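Local coordinates for protein eukaryotic translation initiation factor 4E type 5 (Leishmania major, PDB 7KCJ) that probably binds the 7-methylguanosine cap of messenger RNA and acts as a translation initiation factor of the eIF4E family, at residues D16-S21 and V119-T124; D29-N32 and N38-L41. All coordinates share one frame; numbering follows the deposited sequence.

Contact 1. Residues D16-S21 and V119-T124; sequences DKWFVS and VVMGET
The closest CA atoms are those of Trp-18 on strand 13-23 and Met-121 at the end of helix 108-121, 8.0 Å apart. No hydrogen bond joins the two segments directly, and Gly-122 is the first residue to leave helical geometry where helix 108-121 ends. The CB of Trp-18 is directed at this helix end, and Met-121 lies across one face of its indole: CG sits 3.6 Å from the centroid of the six-membered ring of Trp-18, 10° off the ring normal, a CH-pi contact. With chi2 extended (-175°), SD of Met-121 continues from CG over the five-membered ring of Trp-18, 4.1 Å from its centroid. Val-120 meets the benzene end, its CG1 3.8 Å from CH2 of Trp-18. The polar atoms are paired through Arg-15, whose O takes the bond from Trp-18 NE1 and whose NE bonds Val-120 O. Farther out, one water accepts from Asp-16 N at 3.1 Å and donates only weakly to Glu-123 OE2. Trp-18 and Met-121 form a buried Met-aromatic contact, with Val-120 beside them, between the antiparallel sheet and a helix lying against it, as in the eIF4E fold.

Contact 2. Residues D29-N32 and N38-L41; sequences DMVN and NWQL
Val-31 packs under the indole of Trp-39 where two short consecutive helices, 28-34 and 39-46, are joined by a turn. The backbones come close, with CA of Val-31 6.2 Å from CA of Trp-39, and no hydrogen bond links the two segments. The apolar part is a CH-pi contact on one face of the indole. Val-31 CG1 stands 3.6 Å from the centroid of the five-membered ring of Trp-39, 10° off its normal, while CG2 reaches the six-membered side, 4.0 Å from CE3 of Trp-39. Both methyls can spread beneath the ring system because CG1 is anti to the backbone N (chi1 176°), which puts CG2 anti to the carbonyl carbon. CG1 also touches the turn, 3.7 Å from Asn-38 N. Val-31 is buried, with Ala-42 of the second helix also against it, whereas Trp-39 is largely exposed and touches Leu-26 as well. The polar part lies within the second segment, where Asn-38 is the N-cap of helix 39-46. Its OD1 receives a weak bond from Gln-40 N at 3.1 Å and a nearly straight one from Leu-41 N at 3.0 Å, with Leu-41 N well above the carbonyl plane of the Asn-38 amide.

Helix 28-34 is the next element after strand 13-23, across a short linker, so the first segments of contacts 1 and 2 are neighbours in sequence, and both segments of contact 2 fall between the two halves of contact 1. In space they are well separated: their centres are 30 Å apart and their nearest atoms about 12 Å, without touching. Contact 1 is buried, its centre about 11 Å from the centre of the chain, and joins segments whose closest ends are 98 residues apart. Contact 2 is a local corner, partly buried, its centre about 24 Å from that of the chain, formed by two short helices before the chain returns to the sheet through strand 48-55, which pairs with strand 13-23.

Contact 1. Residues D16-S21 and V119-T124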
ATOM      1  N   ASP A  16       8.201   9.343 -11.139  1.00 43.06           N
ATOM      2  CA  ASP A  16       6.933   9.490 -11.889  1.00 43.14           C
ATOM      3  C   ASP A  16       5.817  10.108 -10.970  1.00 41.52           C
ATOM      4  O   ASP A  16       6.160  10.674  -9.942  1.00 41.81           O
ATOM      5  CB  ASP A  16       6.525   8.119 -12.475  1.00 46.07           C
ATOM      6  CG  ASP A  16       7.610   7.435 -13.272  1.00 52.15           C
ATOM      7  OD1 ASP A  16       7.997   7.972 -14.325  1.00 53.95           O
ATOM      8  OD2 ASP A  16       8.055   6.355 -12.855  1.00 54.66           O
ATOM      9  N   LYS A  17       4.535   9.960 -11.277  1.00 40.03           N
ATOM     10  CA  LYS A  17       3.468  10.447 -10.394  1.00 38.84           C
ATOM     11  C   LYS A  17       2.622   9.267  -9.931  1.00 37.75           C
ATOM     12  O   LYS A  17       2.552   8.241 -10.610  1.00 38.50           O
ATOM     13  CB  LYS A  17       2.611  11.534 -11.064  1.00 40.40           C
ATOM     14  CG  LYS A  17       2.263  11.214 -12.518  1.00 44.32           C
ATOM     15  CD  LYS A  17       1.278  12.192 -13.131  1.00 48.49           C
ATOM     16  CE  LYS A  17       0.870  11.762 -14.521  1.00 52.34           C
ATOM     17  NZ  LYS A  17      -0.278  12.560 -15.030  1.00 55.53           N
ATOM     18  N   TRP A  18       1.984   9.407  -8.771  1.00 35.73           N
ATOM     19  CA  TRP A  18       1.152   8.364  -8.196  1.00 34.45           C
ATOM     20  C   TRP A  18      -0.227   8.944  -7.915  1.00 33.93           C
ATOM     21  O   TRP A  18      -0.317  10.047  -7.384  1.00 34.32           O
ATOM     22  CB  TRP A  18       1.797   7.855  -6.880  1.00 32.97           C
ATOM     23  CG  TRP A  18       3.177   7.282  -7.084  1.00 32.34           C
ATOM     24  CD1 TRP A  18       4.326   7.975  -7.349  1.00 32.97           C
ATOM     25  CD2 TRP A  18       3.541   5.890  -7.067  1.00 31.36           C
ATOM     26  NE1 TRP A  18       5.382   7.099  -7.500  1.00 32.95           N
ATOM     27  CE2 TRP A  18       4.920   5.813  -7.363  1.00 32.14           C
ATOM     28  CE3 TRP A  18       2.845   4.711  -6.801  1.00 31.18           C
ATOM     29  CZ2 TRP A  18       5.605   4.595  -7.414  1.00 32.37           C
ATOM     30  CZ3 TRP A  18       3.519   3.500  -6.885  1.00 32.05           C
ATOM     31  CH2 TRP A  18       4.881   3.453  -7.180  1.00 32.14           C
ATOM     32  N   PHE A  19      -1.296   8.233  -8.290  1.00 32.82           N
ATOM     33  CA  PHE A  19      -2.648   8.688  -7.995  1.00 32.93           C
ATOM     34  C   PHE A  19      -3.131   8.059  -6.692  1.00 32.57           C
ATOM     35  O   PHE A  19      -3.025   6.848  -6.504  1.00 32.99           O
ATOM     36  CB  PHE A  19      -3.627   8.381  -9.128  1.00 32.79           C
ATOM     37  CG  PHE A  19      -4.896   9.186  -9.015  1.00 33.27           C
ATOM     38  CD1 PHE A  19      -4.950  10.490  -9.468  1.00 34.28           C
ATOM     39  CD2 PHE A  19      -6.027   8.652  -8.418  1.00 34.06           C
ATOM     40  CE1 PHE A  19      -6.118  11.243  -9.346  1.00 34.99           C
ATOM     41  CE2 PHE A  19      -7.190   9.405  -8.298  1.00 34.83           C
ATOM     42  CZ  PHE A  19      -7.227  10.693  -8.757  1.00 35.00           C
ATOM     43  N   VAL A  20      -3.674   8.883  -5.801  1.00 31.91           N
ATOM     44  CA  VAL A  20      -4.139   8.438  -4.492  1.00 32.17           C
ATOM     45  C   VAL A  20      -5.665   8.373  -4.482  1.00 32.47           C
ATOM     46  O   VAL A  20      -6.334   9.295  -4.951  1.00 32.64           O
ATOM     47  CB  VAL A  20      -3.616   9.355  -3.354  1.00 32.82           C
ATOM     48  CG1 VAL A  20      -3.879   8.733  -1.991  1.00 32.88           C
ATOM     49  CG2 VAL A  20      -2.124   9.655  -3.517  1.00 33.57           C
ATOM     50  N   SER A  21      -6.209   7.278  -3.982  1.00 32.10           N
ATOM     51  CA  SER A  21      -7.652   7.108  -3.876  1.00 32.21           C
ATOM     52  C   SER A  21      -8.003   6.321  -2.618  1.00 31.48           C
ATOM     53  O   SER A  21      -7.184   5.562  -2.095  1.00 30.77           O
ATOM     54  CB  SER A  21      -8.220   6.447  -5.124  1.00 34.06           C
ATOM     55  OG  SER A  21      -7.654   5.160  -5.244  1.00 39.90           O
ATOM     56  N   VAL A 119      10.732   3.130  -0.161  1.00 41.59           N
ATOM     57  CA  VAL A 119      11.287   2.143  -1.073  1.00 42.56           C
ATOM     58  C   VAL A 119      10.452   2.010  -2.376  1.00 42.66           C
ATOM     59  O   VAL A 119      11.012   1.828  -3.455  1.00 42.79           O
ATOM     60  CB  VAL A 119      11.549   0.762  -0.406  1.00 43.83           C
ATOM     61  CG1 VAL A 119      12.569   0.819   0.727  1.00 44.21           C
ATOM     62  CG2 VAL A 119      10.281   0.042  -0.005  1.00 44.93           C
ATOM     63  N   VAL A 120       9.125   2.094  -2.275  1.00 42.08           N
ATOM     64  CA  VAL A 120       8.251   1.957  -3.439  1.00 42.24           C
ATOM     65  C   VAL A 120       8.135   3.239  -4.273  1.00 43.17           C
ATOM     66  O   VAL A 120       8.277   3.191  -5.496  1.00 42.96           O
ATOM     67  CB  VAL A 120       6.863   1.443  -2.984  1.00 42.31           C
ATOM     68  CG1 VAL A 120       5.806   1.558  -4.078  1.00 41.93           C
ATOM     69  CG2 VAL A 120       6.958   0.014  -2.466  1.00 42.94           C
ATOM     70  N   MET A 121       7.831   4.381  -3.629  1.00 44.17           N
ATOM     71  CA  MET A 121       7.574   5.627  -4.369  1.00 46.20           C
ATOM     72  C   MET A 121       8.740   6.609  -4.480  1.00 48.48           C
ATOM     73  O   MET A 121       8.763   7.401  -5.425  1.00 48.62           O
ATOM     74  CB  MET A 121       6.355   6.370  -3.789  1.00 46.55           C
ATOM     75  CG  MET A 121       5.081   5.543  -3.759  1.00 48.36           C
ATOM     76  SD  MET A 121       3.624   6.495  -3.211  1.00 47.29           S
ATOM     77  CE  MET A 121       4.139   6.933  -1.650  1.00 49.10           C
ATOM     78  N   GLY A 122       9.646   6.601  -3.506  1.00 50.00           N
ATOM     79  CA  GLY A 122      10.782   7.519  -3.476  1.00 52.46           C
ATOM     80  C   GLY A 122      11.689   7.446  -4.688  1.00 55.20           C
ATOM     81  O   GLY A 122      11.912   6.364  -5.225  1.00 55.23           O
ATOM     82  N   GLU A 123      12.195   8.596  -5.151  1.00 57.11           N
ATOM     83  CA  GLU A 123      13.049   8.640  -6.333  1.00 59.79           C
ATOM     84  C   GLU A 123      14.379   7.902  -6.160  1.00 62.52           C
ATOM     85  O   GLU A 123      14.718   7.067  -7.001  1.00 62.94           O
ATOM     86  CB  GLU A 123      13.285  10.087  -6.799  1.00 61.95           C
ATOM     87  CG  GLU A 123      13.184  10.267  -8.303  1.00 66.92           C
ATOM     88  CD  GLU A 123      13.503  11.668  -8.793  1.00 73.03           C
ATOM     89  OE1 GLU A 123      14.513  12.242  -8.326  1.00 73.76           O
ATOM     90  OE2 GLU A 123      12.749  12.189  -9.649  1.00 75.11           O
ATOM     91  N   THR A 124      15.135   8.209  -5.095  1.00 64.16           N
ATOM     92  CA  THR A 124      16.427   7.560  -4.873  1.00 66.49           C
ATOM     93  C   THR A 124      16.321   6.291  -4.033  1.00 68.36           C
ATOM     94  O   THR A 124      17.148   5.390  -4.189  1.00 68.80           O
ATOM     95  CB  THR A 124      17.443   8.539  -4.286  1.00 68.47           C
ATOM     96  OG1 THR A 124      17.069   8.857  -2.944  1.00 69.75           O
ATOM     97  CG2 THR A 124      17.573   9.807  -5.115  1.00 69.19           C
TER
HETATM   98  O   HOH W   1      10.931  10.507 -11.873  1.00 52.85           O

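Contact 2. Residues D29-N32 and N38-L41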
ATOM      1  N   ASP A  29     -26.140  -4.505   1.570  1.00 33.44           N
ATOM      2  CA  ASP A  29     -27.424  -3.967   1.072  1.00 34.68           C
ATOM      3  C   ASP A  29     -27.223  -2.937  -0.025  1.00 34.99           C
ATOM      4  O   ASP A  29     -27.968  -2.926  -1.001  1.00 35.70           O
ATOM      5  CB  ASP A  29     -28.306  -3.400   2.206  1.00 36.45           C
ATOM      6  CG  ASP A  29     -28.672  -4.445   3.257  1.00 41.13           C
ATOM      7  OD1 ASP A  29     -29.134  -5.518   2.877  1.00 41.79           O
ATOM      8  OD2 ASP A  29     -28.451  -4.188   4.464  1.00 42.75           O
ATOM      9  N   MET A  30     -26.184  -2.126   0.103  1.00 34.56           N
ATOM     10  CA  MET A  30     -25.884  -1.123  -0.906  1.00 35.62           C
ATOM     11  C   MET A  30     -25.470  -1.787  -2.230  1.00 35.60           C
ATOM     12  O   MET A  30     -25.893  -1.343  -3.300  1.00 35.38           O
ATOM     13  CB  MET A  30     -24.780  -0.190  -0.404  1.00 36.21           C
ATOM     14  CG  MET A  30     -24.319   0.733  -1.477  1.00 40.06           C
ATOM     15  SD  MET A  30     -22.700   1.403  -1.217  1.00 50.25           S
ATOM     16  CE  MET A  30     -21.685  -0.087  -1.093  1.00 43.82           C
ATOM     17  N   VAL A  31     -24.621  -2.819  -2.170  1.00 35.55           N
ATOM     18  CA  VAL A  31     -24.170  -3.511  -3.372  1.00 36.48           C
ATOM     19  C   VAL A  31     -25.355  -4.142  -4.080  1.00 37.45           C
ATOM     20  O   VAL A  31     -25.547  -3.906  -5.268  1.00 36.91           O
ATOM     21  CB  VAL A  31     -23.065  -4.561  -3.067  1.00 37.18           C
ATOM     22  CG1 VAL A  31     -22.695  -5.334  -4.328  1.00 37.72           C
ATOM     23  CG2 VAL A  31     -21.829  -3.892  -2.469  1.00 37.40           C
ATOM     24  N   ASN A  32     -26.197  -4.866  -3.319  1.00 38.42           N
ATOM     25  CA  ASN A  32     -27.369  -5.540  -3.874  1.00 39.39           C
ATOM     26  C   ASN A  32     -28.412  -4.574  -4.437  1.00 39.74           C
ATOM     27  O   ASN A  32     -28.918  -4.798  -5.534  1.00 39.49           O
ATOM     28  CB  ASN A  32     -28.006  -6.454  -2.823  1.00 41.91           C
ATOM     29  CG  ASN A  32     -27.108  -7.581  -2.385  1.00 48.71           C
ATOM     30  OD1 ASN A  32     -26.266  -8.068  -3.151  1.00 50.66           O
ATOM     31  ND2 ASN A  32     -27.255  -8.017  -1.132  1.00 50.27           N
ATOM     32  N   ASN A  38     -23.230  -6.548  -7.762  1.00 37.78           N
ATOM     33  CA  ASN A  38     -21.927  -6.557  -8.403  1.00 37.20           C
ATOM     34  C   ASN A  38     -20.930  -5.786  -7.542  1.00 36.91           C
ATOM     35  O   ASN A  38     -20.939  -4.556  -7.539  1.00 36.47           O
ATOM     36  CB  ASN A  38     -22.043  -5.936  -9.798  1.00 37.53           C
ATOM     37  CG  ASN A  38     -20.797  -6.129 -10.623  1.00 39.77           C
ATOM     38  OD1 ASN A  38     -19.671  -6.164 -10.104  1.00 40.55           O
ATOM     39  ND2 ASN A  38     -20.966  -6.253 -11.924  1.00 39.39           N
ATOM     40  N   TRP A  39     -20.038  -6.509  -6.856  1.00 36.61           N
ATOM     41  CA  TRP A  39     -19.056  -5.929  -5.960  1.00 36.68           C
ATOM     42  C   TRP A  39     -17.925  -5.188  -6.650  1.00 37.70           C
ATOM     43  O   TRP A  39     -17.326  -4.295  -6.037  1.00 37.77           O
ATOM     44  CB  TRP A  39     -18.504  -7.003  -5.021  1.00 36.32           C
ATOM     45  CG  TRP A  39     -19.521  -7.493  -4.049  1.00 36.13           C
ATOM     46  CD1 TRP A  39     -20.602  -8.294  -4.298  1.00 36.67           C
ATOM     47  CD2 TRP A  39     -19.588  -7.139  -2.677  1.00 36.09           C
ATOM     48  NE1 TRP A  39     -21.334  -8.463  -3.149  1.00 36.62           N
ATOM     49  CE2 TRP A  39     -20.712  -7.795  -2.128  1.00 36.56           C
ATOM     50  CE3 TRP A  39     -18.770  -6.361  -1.841  1.00 36.25           C
ATOM     51  CZ2 TRP A  39     -21.023  -7.715  -0.776  1.00 37.23           C
ATOM     52  CZ3 TRP A  39     -19.089  -6.256  -0.513  1.00 37.23           C
ATOM     53  CH2 TRP A  39     -20.211  -6.917   0.012  1.00 37.60           C
ATOM     54  N   GLN A  40     -17.605  -5.557  -7.882  1.00 37.76           N
ATOM     55  CA  GLN A  40     -16.554  -4.869  -8.630  1.00 38.05           C
ATOM     56  C   GLN A  40     -17.101  -3.522  -9.127  1.00 37.82           C
ATOM     57  O   GLN A  40     -16.395  -2.507  -9.049  1.00 38.13           O
ATOM     58  CB  GLN A  40     -16.083  -5.740  -9.798  1.00 40.86           C
ATOM     59  CG  GLN A  40     -15.835  -7.187  -9.389  1.00 45.89           C
ATOM     60  CD  GLN A  40     -14.673  -7.286  -8.448  1.00 52.52           C
ATOM     61  OE1 GLN A  40     -13.619  -6.683  -8.672  1.00 54.36           O
ATOM     62  NE2 GLN A  40     -14.846  -8.035  -7.364  1.00 54.41           N
ATOM     63  N   LEU A  41     -18.374  -3.493  -9.578  1.00 36.77           N
ATOM     64  CA  LEU A  41     -19.030  -2.250  -9.991  1.00 37.25           C
ATOM     65  C   LEU A  41     -19.160  -1.337  -8.755  1.00 37.35           C
ATOM     66  O   LEU A  41     -18.793  -0.170  -8.819  1.00 38.04           O
ATOM     67  CB  LEU A  41     -20.416  -2.551 -10.579  1.00 37.81           C
ATOM     68  CG  LEU A  41     -21.289  -1.344 -10.926  1.00 39.47           C
ATOM     69  CD1 LEU A  41     -20.687  -0.529 -12.073  1.00 39.65           C
ATOM     70  CD2 LEU A  41     -22.697  -1.804 -11.313  1.00 40.30           C
TER